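Local coordinates for teichoic acid biosynthesis protein F (Staphylococcus epidermidis, PDB 3L7I) that probably takes part in teichoic acid biosynthesis and carries in its modelled part two parallel-sheet, Rossmann-like halves consistent with the GT-B class, at residues A[316-319]-A[320-323]; A[606-609]-A[610-613]; A[489-492]-A[493-496]; A[686-689]-A[690-694]; A[344-347]-A[348-351]. All coordinates share one frame; numbering follows the deposited sequence.

Contact 1 of 5, residues A[316-319]-A[320-323]; sequences VNQF and RKTL. With SO4 (sulfate ion), chain E.
In the first turns of helix 316-331 the guanidinium of Arg320 is met at its edge by a sulfate ion and by the amide of Asn317. Sulfate O4 lies in the guanidinium plane and takes the hydrogen bond from Arg320 NH1 at 3.1 Å. Arg320 NH2 donates to Asn317 OD1 at 2.9 Å; the oxygen is tilted out of the guanidinium plane, and the donor stands 42° above the amide plane, away from a lone pair. Amide and guanidinium are turned 66° to each other, their side chains running side by side. A bend at chi3 (-83°) curls the arginine back toward Asn317. Lys327 and Arg333 of the second subunit bind the same sulfate, probably a crystallisation ion, which thus bridges two chains. The Phe319 ring meets Leu323 one turn on, CZ lying 3.5 Å from CD2. Other subunits cover Phe319: Val330 of both the second and the third lies against it, and Phe314 of the fourth meets its ring edge-to-face. Backbone bonds from Arg320 N to Val316 O and from Leu323 N to Phe319 O have the i to i+4 spacing of an alpha-helix. Thr322 OG1 also makes a weak bond to Gln318 O, at 3.0 Å.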
# COMPACT_ATOMS: atom_id res chain seq x y z
N VAL A 316 6.73 13.45 -5.45
CA VAL A 316 7.36 12.39 -4.65
C VAL A 316 7.58 12.79 -3.18
O VAL A 316 7.40 11.98 -2.27
CB VAL A 316 8.71 11.83 -5.26
CG1 VAL A 316 8.80 12.06 -6.77
CG2 VAL A 316 9.90 12.39 -4.52
N ASN A 317 7.97 14.02 -2.92
CA ASN A 317 8.13 14.37 -1.51
C ASN A 317 6.84 14.29 -0.66
O ASN A 317 6.90 13.91 0.52
CB ASN A 317 8.83 15.71 -1.36
CG ASN A 317 10.32 15.61 -1.60
OD1 ASN A 317 10.86 14.52 -1.79
ND2 ASN A 317 10.99 16.75 -1.57
N GLN A 318 5.69 14.64 -1.24
CA GLN A 318 4.41 14.50 -0.52
C GLN A 318 4.05 13.03 -0.37
O GLN A 318 3.55 12.61 0.67
CB GLN A 318 3.27 15.24 -1.22
CG GLN A 318 3.25 16.74 -0.94
CD GLN A 318 3.02 17.08 0.54
OE1 GLN A 318 1.95 16.79 1.09
NE2 GLN A 318 4.02 17.71 1.17
N PHE A 319 4.31 12.25 -1.42
CA PHE A 319 3.97 10.84 -1.41
C PHE A 319 4.72 10.10 -0.32
O PHE A 319 4.18 9.17 0.30
CB PHE A 319 4.27 10.21 -2.76
CG PHE A 319 4.00 8.74 -2.80
CD1 PHE A 319 2.71 8.26 -2.79
CD2 PHE A 319 5.05 7.84 -2.85
CE1 PHE A 319 2.45 6.90 -2.84
CE2 PHE A 319 4.81 6.48 -2.91
CZ PHE A 319 3.51 6.00 -2.90
N ARG A 320 5.96 10.51 -0.08
CA ARG A 320 6.75 9.95 1.01
C ARG A 320 6.16 10.30 2.37
O ARG A 320 5.97 9.42 3.22
CB ARG A 320 8.20 10.42 0.92
CG ARG A 320 9.01 9.68 -0.11
CD ARG A 320 10.47 9.81 0.20
NE ARG A 320 11.06 11.05 -0.30
CZ ARG A 320 12.10 11.65 0.26
NH1 ARG A 320 12.65 11.15 1.36
NH2 ARG A 320 12.60 12.77 -0.27
N LYS A 321 5.87 11.57 2.59
CA LYS A 321 5.20 12.01 3.80
C LYS A 321 3.84 11.34 3.95
O LYS A 321 3.39 11.03 5.04
CB LYS A 321 5.03 13.52 3.78
CG LYS A 321 6.32 14.29 3.92
CD LYS A 321 6.06 15.74 3.58
CE LYS A 321 7.34 16.48 3.30
NZ LYS A 321 7.17 17.26 2.04
N THR A 322 3.18 11.12 2.82
CA THR A 322 1.84 10.58 2.84
C THR A 322 1.86 9.15 3.35
O THR A 322 1.04 8.75 4.20
CB THR A 322 1.21 10.67 1.43
OG1 THR A 322 0.63 11.96 1.25
CG2 THR A 322 0.16 9.58 1.21
N LEU A 323 2.80 8.37 2.83
CA LEU A 323 2.92 7.00 3.27
C LEU A 323 3.29 6.92 4.74
O LEU A 323 2.77 6.07 5.46
CB LEU A 323 3.92 6.26 2.41
CG LEU A 323 3.44 5.12 1.52
CD1 LEU A 323 1.98 5.26 1.06
CD2 LEU A 323 4.38 5.03 0.34
S SO4 E . 12.32 7.34 2.12
O1 SO4 E . 11.10 6.54 2.20
O2 SO4 E . 13.44 6.56 2.65
O3 SO4 E . 12.62 7.71 0.75
O4 SO4 E . 12.12 8.57 2.90

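Contact 2 of 5, residues A[606-609]-A[610-613]; sequences YNDV and SELF
Tyr606 and Asp608 reach the helix start because in both the first torsion swings CG away from the backbone nitrogen (chi1 -168° in the tyrosine); Glu611 stretches back to meet them, its chain extended beyond CG. The loop follows strand 600-602, an outermost strand of the six-stranded parallel sheet, and leads into helix 609-614, whose N-cap is Asp608. Asp608 OD2 accepts from Glu611 N at 3.3 Å, on the anti side and 34° out of the carboxylate plane, and more weakly from Ser610 N at 3.0 Å. Tyr606 OH donates to Glu611 OE1 at 2.7 Å, nearly along the C-O axis of the acceptor, with ring and carboxylate planes inclined. The same tyrosine ring carries Leu612 CD2 over one face, a CH-pi contact 4.3 Å from the centroid. One turn of helix is closed by Phe613 N, bonded to Val609 O at 3.1 Å, and that carbonyl oxygen also lies over a face of the Phe613 ring. Arg511 O accepts from Ser610 OG, and Ile528 of helix 522-531 packs on both Tyr606 and Glu611. The two carboxylates of Asp608 and Glu611 are stacked with planes 21° apart, Asp608 OD1 standing 4.5 Å from Glu611 OE2. Hydroxyl partners accompany this approach of like groups: Tyr371 bonds Asp608 OD1 and Tyr524 bonds Glu611 OE2, while Lys370 makes a long, weak ion pair with Asp608 OD1. The pair would probably be eased further by the backbone N-H groups of the helix's first turn, Glu611 N and, weakly, Ser610 N, which donate to Asp608 OD2.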
# COMPACT_ATOMS: atom_id res chain seq x y z
N TYR A 606 15.70 26.51 42.04
CA TYR A 606 15.20 27.88 41.94
C TYR A 606 14.99 28.28 40.47
O TYR A 606 15.87 28.05 39.65
CB TYR A 606 16.17 28.82 42.65
CG TYR A 606 15.65 30.21 42.86
CD1 TYR A 606 16.05 31.26 42.04
CD2 TYR A 606 14.75 30.48 43.89
CE1 TYR A 606 15.57 32.55 42.23
CE2 TYR A 606 14.25 31.76 44.08
CZ TYR A 606 14.66 32.79 43.26
OH TYR A 606 14.16 34.05 43.47
N ASN A 607 13.83 28.84 40.13
CA ASN A 607 13.50 29.11 38.72
C ASN A 607 14.55 29.95 38.01
O ASN A 607 14.89 29.70 36.86
CB ASN A 607 12.16 29.83 38.61
CG ASN A 607 11.10 29.29 39.58
OD1 ASN A 607 11.30 28.24 40.20
ND2 ASN A 607 9.98 30.00 39.70
N ASP A 608 15.08 30.94 38.72
CA ASP A 608 15.82 32.02 38.08
C ASP A 608 17.25 32.28 38.62
O ASP A 608 17.46 32.72 39.76
CB ASP A 608 14.96 33.29 38.11
CG ASP A 608 15.45 34.35 37.17
OD1 ASP A 608 14.65 34.80 36.32
OD2 ASP A 608 16.65 34.71 37.27
N VAL A 609 18.23 32.03 37.78
CA VAL A 609 19.59 32.00 38.26
C VAL A 609 20.20 33.40 38.37
O VAL A 609 21.16 33.62 39.14
CB VAL A 609 20.45 31.09 37.36
CG1 VAL A 609 20.88 31.83 36.12
CG2 VAL A 609 21.66 30.62 38.13
N SER A 610 19.65 34.35 37.61
CA SER A 610 20.21 35.71 37.62
C SER A 610 19.87 36.39 38.93
O SER A 610 20.64 37.19 39.46
CB SER A 610 19.63 36.53 36.47
OG SER A 610 19.09 35.66 35.49
N GLU A 611 18.69 36.07 39.44
CA GLU A 611 18.29 36.53 40.76
C GLU A 611 19.24 35.97 41.82
O GLU A 611 19.62 36.69 42.74
CB GLU A 611 16.84 36.16 41.05
CG GLU A 611 15.86 36.84 40.11
CD GLU A 611 14.42 36.59 40.47
OE1 GLU A 611 14.16 35.67 41.28
OE2 GLU A 611 13.54 37.30 39.94
N LEU A 612 19.64 34.72 41.69
CA LEU A 612 20.58 34.18 42.65
C LEU A 612 21.92 34.95 42.60
O LEU A 612 22.54 35.22 43.64
CB LEU A 612 20.76 32.67 42.49
CG LEU A 612 19.54 31.84 42.88
CD1 LEU A 612 19.74 30.34 42.61
CD2 LEU A 612 19.18 32.09 44.33
N PHE A 613 22.36 35.36 41.40
CA PHE A 613 23.58 36.15 41.34
C PHE A 613 23.40 37.47 42.06
O PHE A 613 24.25 37.87 42.87
CB PHE A 613 24.04 36.43 39.89
CG PHE A 613 24.43 35.20 39.14
CD1 PHE A 613 25.08 34.16 39.77
CD2 PHE A 613 24.15 35.10 37.79
CE1 PHE A 613 25.43 33.03 39.07
CE2 PHE A 613 24.50 33.97 37.10
CZ PHE A 613 25.14 32.93 37.73

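Contact 3 of 5, residues A[489-492]-A[493-496]; sequences STEI and FRSA
Glu491 and Arg494 form a salt bridge on the outer side of helix 487-496, with Arg494 NH2 3.1 Å from Glu491 OE2 and the N-H...O angle at 162°. The carboxylate oxygen lies in the guanidinium plane, and the two flat groups are nearly coplanar, 25° apart. Bends at chi2 (139°) and chi3 in the arginine, and at chi2 in the glutamate, bring the ends of the two side chains alongside each other. On the inner side, Phe493 folds its ring over the preceding turn so that Ser489 O sits above one face, 3.1 Å from the plane and offset toward the rim, while Ser489 CB reaches Phe493 CE2 at 4.0 Å. Ile492 CG2 touches Ala496 CB at 4.1 Å. The backbone beneath is alpha-helical, Arg494 N bonding Thr490 O at 2.9 Å; near the end, Ile492 O is gripped twice, by Ala496 N and by Ser495 N, the latter from well above the carbonyl plane. Further out, the helix is the crossover of a beta-alpha-beta unit between strands 481-484 and 504-506: Leu482 backs Phe493, and Thr490 OG1 bonds Ser484 and Glu506. Arg494 NH2 has a second salt bridge, to Glu501. One nitrogen shared by two carboxylates implies that the arginine's positive charge probably offsets both, tying the helix surface to the chain leading into the next strand.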
# COMPACT_ATOMS: atom_id res chain seq x y z
N SER A 489 32.93 35.50 22.10
CA SER A 489 31.86 34.59 21.73
C SER A 489 31.54 34.66 20.23
O SER A 489 31.38 33.63 19.59
CB SER A 489 30.60 34.84 22.57
OG SER A 489 30.69 34.18 23.82
N THR A 490 31.45 35.86 19.68
CA THR A 490 31.26 36.00 18.25
C THR A 490 32.30 35.23 17.46
O THR A 490 31.97 34.52 16.53
CB THR A 490 31.33 37.47 17.79
OG1 THR A 490 30.35 38.26 18.47
CG2 THR A 490 31.11 37.56 16.28
N GLU A 491 33.57 35.38 17.82
CA GLU A 491 34.65 34.79 17.02
C GLU A 491 34.55 33.27 17.08
O GLU A 491 34.77 32.59 16.08
CB GLU A 491 36.01 35.28 17.52
CG GLU A 491 36.91 35.79 16.40
CD GLU A 491 36.53 37.20 15.91
OE1 GLU A 491 37.08 38.19 16.45
OE2 GLU A 491 35.71 37.32 14.96
N ILE A 492 34.22 32.76 18.27
CA ILE A 492 33.99 31.35 18.51
C ILE A 492 32.75 30.88 17.76
O ILE A 492 32.73 29.78 17.23
CB ILE A 492 33.78 31.06 20.00
CG1 ILE A 492 35.09 31.23 20.76
CG2 ILE A 492 33.25 29.66 20.24
CD1 ILE A 492 34.90 31.26 22.26
N PHE A 493 31.70 31.69 17.72
CA PHE A 493 30.47 31.24 17.09
C PHE A 493 30.63 31.13 15.59
O PHE A 493 30.12 30.20 14.98
CB PHE A 493 29.28 32.15 17.41
CG PHE A 493 28.82 32.05 18.82
CD1 PHE A 493 29.16 30.96 19.59
CD2 PHE A 493 28.04 33.04 19.39
CE1 PHE A 493 28.76 30.87 20.89
CE2 PHE A 493 27.63 32.95 20.69
CZ PHE A 493 28.00 31.87 21.44
N ARG A 494 31.35 32.08 15.01
CA ARG A 494 31.60 32.10 13.58
C ARG A 494 32.26 30.79 13.12
O ARG A 494 32.10 30.37 11.98
CB ARG A 494 32.44 33.33 13.23
CG ARG A 494 33.18 33.22 11.92
CD ARG A 494 33.13 34.52 11.16
NE ARG A 494 33.63 35.64 11.95
CZ ARG A 494 33.75 36.88 11.48
NH1 ARG A 494 33.38 37.15 10.23
NH2 ARG A 494 34.22 37.85 12.25
N SER A 495 32.98 30.14 14.02
CA SER A 495 33.62 28.86 13.73
C SER A 495 32.82 27.64 14.23
O SER A 495 32.60 26.68 13.49
CB SER A 495 35.02 28.84 14.38
OG SER A 495 35.51 27.52 14.60
N ALA A 496 32.40 27.68 15.49
CA ALA A 496 31.81 26.54 16.19
C ALA A 496 30.40 26.21 15.73
O ALA A 496 29.93 25.08 15.87
CB ALA A 496 31.83 26.76 17.70

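Contact 4 of 5, residues A[686-689]-A[690-694]; sequences QYQE and KIDAF
Gln688 leans along the helix toward Asp692, one turn further on. From CB its chain leaves with CG opposite the backbone nitrogen (chi1 -167°), then bends at chi2. CG is the first atom to come near the aspartate, 3.9 Å from Asp692 OD2, and CD follows at 4.2 Å from the same oxygen. At the tip the two branches part. NE2 faces the carboxylate, 3.3 Å from Asp692 OD1 and 3.5 Å from Asp692 OD2, with amide and carboxylate planes 75° apart; OE1 instead accepts a hydrogen bond from Gln684 NE2 in the preceding helix. The side chain therefore spans the junction between helix 680-686 and helix 688-698. Tyr687 is the single residue of that junction, leaving helical phi/psi after the first helix and standing at the N-cap position of the second. Its carbonyl oxygen begins the new turn by accepting Ile691 N at 2.8 Å, an almost straight bond with an N-H...O angle of 171°. Asp692 N to Gln688 O and Ala693 N to Glu689 O continue the series. The tyrosine ring has Lys690 CD near its plane at the edge, 4.4 Å from Tyr687 CD2, and Tyr687 CB stands 4.4 Å from Ile691 CG1. Pro665 packs against the tyrosine and Lys634 against the isoleucine, whereas Glu689 and Lys690 lie on the exposed side of the helix.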
# COMPACT_ATOMS: atom_id res chain seq x y z
N GLN A 686 42.59 42.64 46.30
CA GLN A 686 43.67 41.90 45.67
C GLN A 686 43.40 41.65 44.19
O GLN A 686 44.33 41.72 43.38
CB GLN A 686 43.94 40.58 46.39
CG GLN A 686 45.05 40.66 47.43
CD GLN A 686 45.10 39.44 48.34
OE1 GLN A 686 44.55 38.38 48.00
NE2 GLN A 686 45.77 39.58 49.49
N TYR A 687 42.14 41.38 43.85
CA TYR A 687 41.78 40.98 42.50
C TYR A 687 41.01 42.03 41.73
O TYR A 687 40.42 41.73 40.69
CB TYR A 687 40.98 39.68 42.53
CG TYR A 687 41.79 38.56 43.09
CD1 TYR A 687 41.64 38.18 44.41
CD2 TYR A 687 42.73 37.90 42.31
CE1 TYR A 687 42.40 37.15 44.94
CE2 TYR A 687 43.50 36.87 42.82
CZ TYR A 687 43.33 36.50 44.15
OH TYR A 687 44.09 35.48 44.68
N GLN A 688 41.00 43.25 42.23
CA GLN A 688 40.29 44.31 41.54
C GLN A 688 40.83 44.43 40.11
O GLN A 688 40.06 44.48 39.15
CB GLN A 688 40.36 45.62 42.32
CG GLN A 688 39.41 46.71 41.87
CD GLN A 688 37.96 46.31 41.87
OE1 GLN A 688 37.50 45.53 42.71
NE2 GLN A 688 37.21 46.85 40.92
N GLU A 689 42.16 44.42 39.96
CA GLU A 689 42.80 44.42 38.64
C GLU A 689 42.26 43.33 37.71
O GLU A 689 41.89 43.61 36.57
CB GLU A 689 44.30 44.23 38.81
CG GLU A 689 45.03 45.46 39.30
CD GLU A 689 45.49 46.36 38.16
OE1 GLU A 689 45.38 45.93 36.99
OE2 GLU A 689 45.97 47.50 38.43
N LYS A 690 42.22 42.10 38.21
CA LYS A 690 41.77 40.94 37.43
C LYS A 690 40.26 40.91 37.14
O LYS A 690 39.83 40.51 36.05
CB LYS A 690 42.23 39.63 38.09
CG LYS A 690 43.71 39.34 37.91
CD LYS A 690 44.04 37.87 38.16
CE LYS A 690 45.39 37.50 37.51
NZ LYS A 690 46.56 38.26 38.08
N ILE A 691 39.45 41.32 38.11
CA ILE A 691 38.02 41.43 37.92
C ILE A 691 37.69 42.45 36.82
O ILE A 691 36.79 42.24 36.01
CB ILE A 691 37.33 41.85 39.22
CG1 ILE A 691 37.35 40.68 40.20
CG2 ILE A 691 35.90 42.31 38.97
CD1 ILE A 691 36.59 40.94 41.47
N ASP A 692 38.43 43.55 36.81
CA ASP A 692 38.24 44.58 35.80
C ASP A 692 38.63 44.07 34.42
O ASP A 692 37.92 44.29 33.45
CB ASP A 692 39.00 45.86 36.18
CG ASP A 692 38.39 46.59 37.39
OD1 ASP A 692 37.20 46.35 37.69
OD2 ASP A 692 39.10 47.42 38.02
N ALA A 693 39.75 43.36 34.32
CA ALA A 693 40.18 42.82 33.03
C ALA A 693 39.12 41.87 32.47
O ALA A 693 38.79 41.91 31.29
CB ALA A 693 41.50 42.09 33.17
N PHE A 694 38.59 41.03 33.35
CA PHE A 694 37.58 40.04 33.00
C PHE A 694 36.29 40.74 32.59
O PHE A 694 35.63 40.33 31.64
CB PHE A 694 37.34 39.11 34.19
CG PHE A 694 36.48 37.94 33.89
CD1 PHE A 694 37.03 36.76 33.44
CD2 PHE A 694 35.11 38.01 34.08
CE1 PHE A 694 36.22 35.66 33.17
CE2 PHE A 694 34.30 36.92 33.82
CZ PHE A 694 34.87 35.74 33.36

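Contact 5 of 5, residues A[344-347]-A[348-351]; sequences TDKE and DNVK
A type I beta turn, Lys346 to Asn349, bends the loop between helix 336-344 and strand 354-358; Glu347 and Asp348 have the helical-region phi/psi of its positions i+1 and i+2. Asn349 meets Lys346 twice, firmly through its backbone and weakly through its side chain. Asn349 N donates to Lys346 O at 3.1 Å, a straight bond at the hydrogen (166°) although the donor stands well above the carbonyl plane. In return Lys346 N points at Asn349 OD1, a weak bond of 3.4 Å. The side chain can turn back in this way because its CG lies beside the backbone nitrogen, chi1 being -60°. The other branch of the amide, Asn349 ND2, rests against the start of the lysine chain, 3.8 Å from Lys346 CB, and the lysine then runs extended away from the turn. Thr344 O is 3.1 Å from Asn349 OD1, two acceptors side by side. Past the turn, Val350 CG2 lies 3.9 Å from Glu347 O. Ser416, in helix 409-417, gives Asn349 OD1 another weak bond and hydrogen-bonds Asp345 OD1, which also has a salt bridge to Lys434. Asp345 OD2 is bonded by Asn432. Lys351 pairs with Glu417 through the backbone and through a salt bridge, and Val350 packs on Asn436 and Gln437, so the turn lies against the end of helix 409-417 and the loop leading into strand 438-441.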
# COMPACT_ATOMS: atom_id res chain seq x y z
N THR A 344 0.74 18.99 6.27
CA THR A 344 -0.11 20.14 5.99
C THR A 344 0.64 21.43 6.25
O THR A 344 0.06 22.51 6.22
CB THR A 344 -1.41 20.11 6.82
OG1 THR A 344 -1.11 20.33 8.20
CG2 THR A 344 -2.15 18.77 6.65
N ASP A 345 1.94 21.32 6.50
CA ASP A 345 2.71 22.51 6.82
C ASP A 345 2.97 23.31 5.56
O ASP A 345 3.85 22.99 4.79
CB ASP A 345 4.02 22.16 7.51
CG ASP A 345 4.77 23.39 7.95
OD1 ASP A 345 4.11 24.36 8.38
OD2 ASP A 345 6.02 23.39 7.85
N LYS A 346 2.19 24.37 5.37
CA LYS A 346 2.28 25.21 4.19
C LYS A 346 2.79 26.56 4.62
O LYS A 346 2.55 26.99 5.73
CB LYS A 346 0.90 25.36 3.55
CG LYS A 346 0.05 24.09 3.67
CD LYS A 346 -1.32 24.17 3.02
CE LYS A 346 -1.99 22.78 3.06
NZ LYS A 346 -3.26 22.72 2.28
N GLU A 347 3.49 27.24 3.72
CA GLU A 347 3.91 28.60 4.01
C GLU A 347 2.73 29.52 4.31
O GLU A 347 2.89 30.58 4.91
CB GLU A 347 4.76 29.14 2.86
CG GLU A 347 5.87 30.06 3.32
CD GLU A 347 6.98 30.24 2.29
OE1 GLU A 347 7.11 31.37 1.76
OE2 GLU A 347 7.73 29.27 2.01
N ASP A 348 1.53 29.12 3.90
CA ASP A 348 0.34 29.95 4.12
C ASP A 348 -0.21 29.92 5.55
O ASP A 348 -1.13 30.67 5.88
CB ASP A 348 -0.79 29.55 3.15
CG ASP A 348 -0.80 30.38 1.87
OD1 ASP A 348 -0.54 31.61 1.96
OD2 ASP A 348 -1.08 29.81 0.78
N ASN A 349 0.34 29.06 6.40
CA ASN A 349 -0.20 28.91 7.74
C ASN A 349 0.26 30.00 8.69
O ASN A 349 -0.29 30.18 9.78
CB ASN A 349 0.19 27.55 8.33
CG ASN A 349 -0.31 26.39 7.51
OD1 ASN A 349 0.03 25.24 7.79
ND2 ASN A 349 -1.13 26.67 6.50
N VAL A 350 1.29 30.73 8.25
CA VAL A 350 1.96 31.70 9.11
C VAL A 350 1.13 32.94 9.41
O VAL A 350 0.85 33.74 8.53
CB VAL A 350 3.31 32.14 8.49
CG1 VAL A 350 3.85 33.34 9.22
CG2 VAL A 350 4.31 31.01 8.50
N LYS A 351 0.72 33.08 10.66
CA LYS A 351 0.10 34.31 11.12
C LYS A 351 1.18 35.26 11.63
O LYS A 351 1.79 34.98 12.66
CB LYS A 351 -0.87 33.99 12.25
CG LYS A 351 -1.94 32.96 11.92
CD LYS A 351 -2.58 32.46 13.20
CE LYS A 351 -4.05 32.11 13.03
NZ LYS A 351 -4.57 31.56 14.32

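How the contacts relate
Each of the five is a local contact within its own continuous stretch, but their surroundings differ. Contact 3 is buried and contact 2 partly so; they lie in the two different parallel-sheet halves, the nearest atoms of the two contacts about 15 Å apart. Contacts 4 and 5 lie at the surface on opposite sides of the chain's centre. Contact 1, on the first modelled helix, its centre about 38 Å from that of the chain, packs largely against other subunits as well as helix 336-344. The chemistry follows: subunit packing and an anion in contact 1, helix capping with tyrosine-bound carboxylates in contact 2, a salt bridge in contact 3, a helix junction in contact 4 and an asparagine-held turn in contact 5.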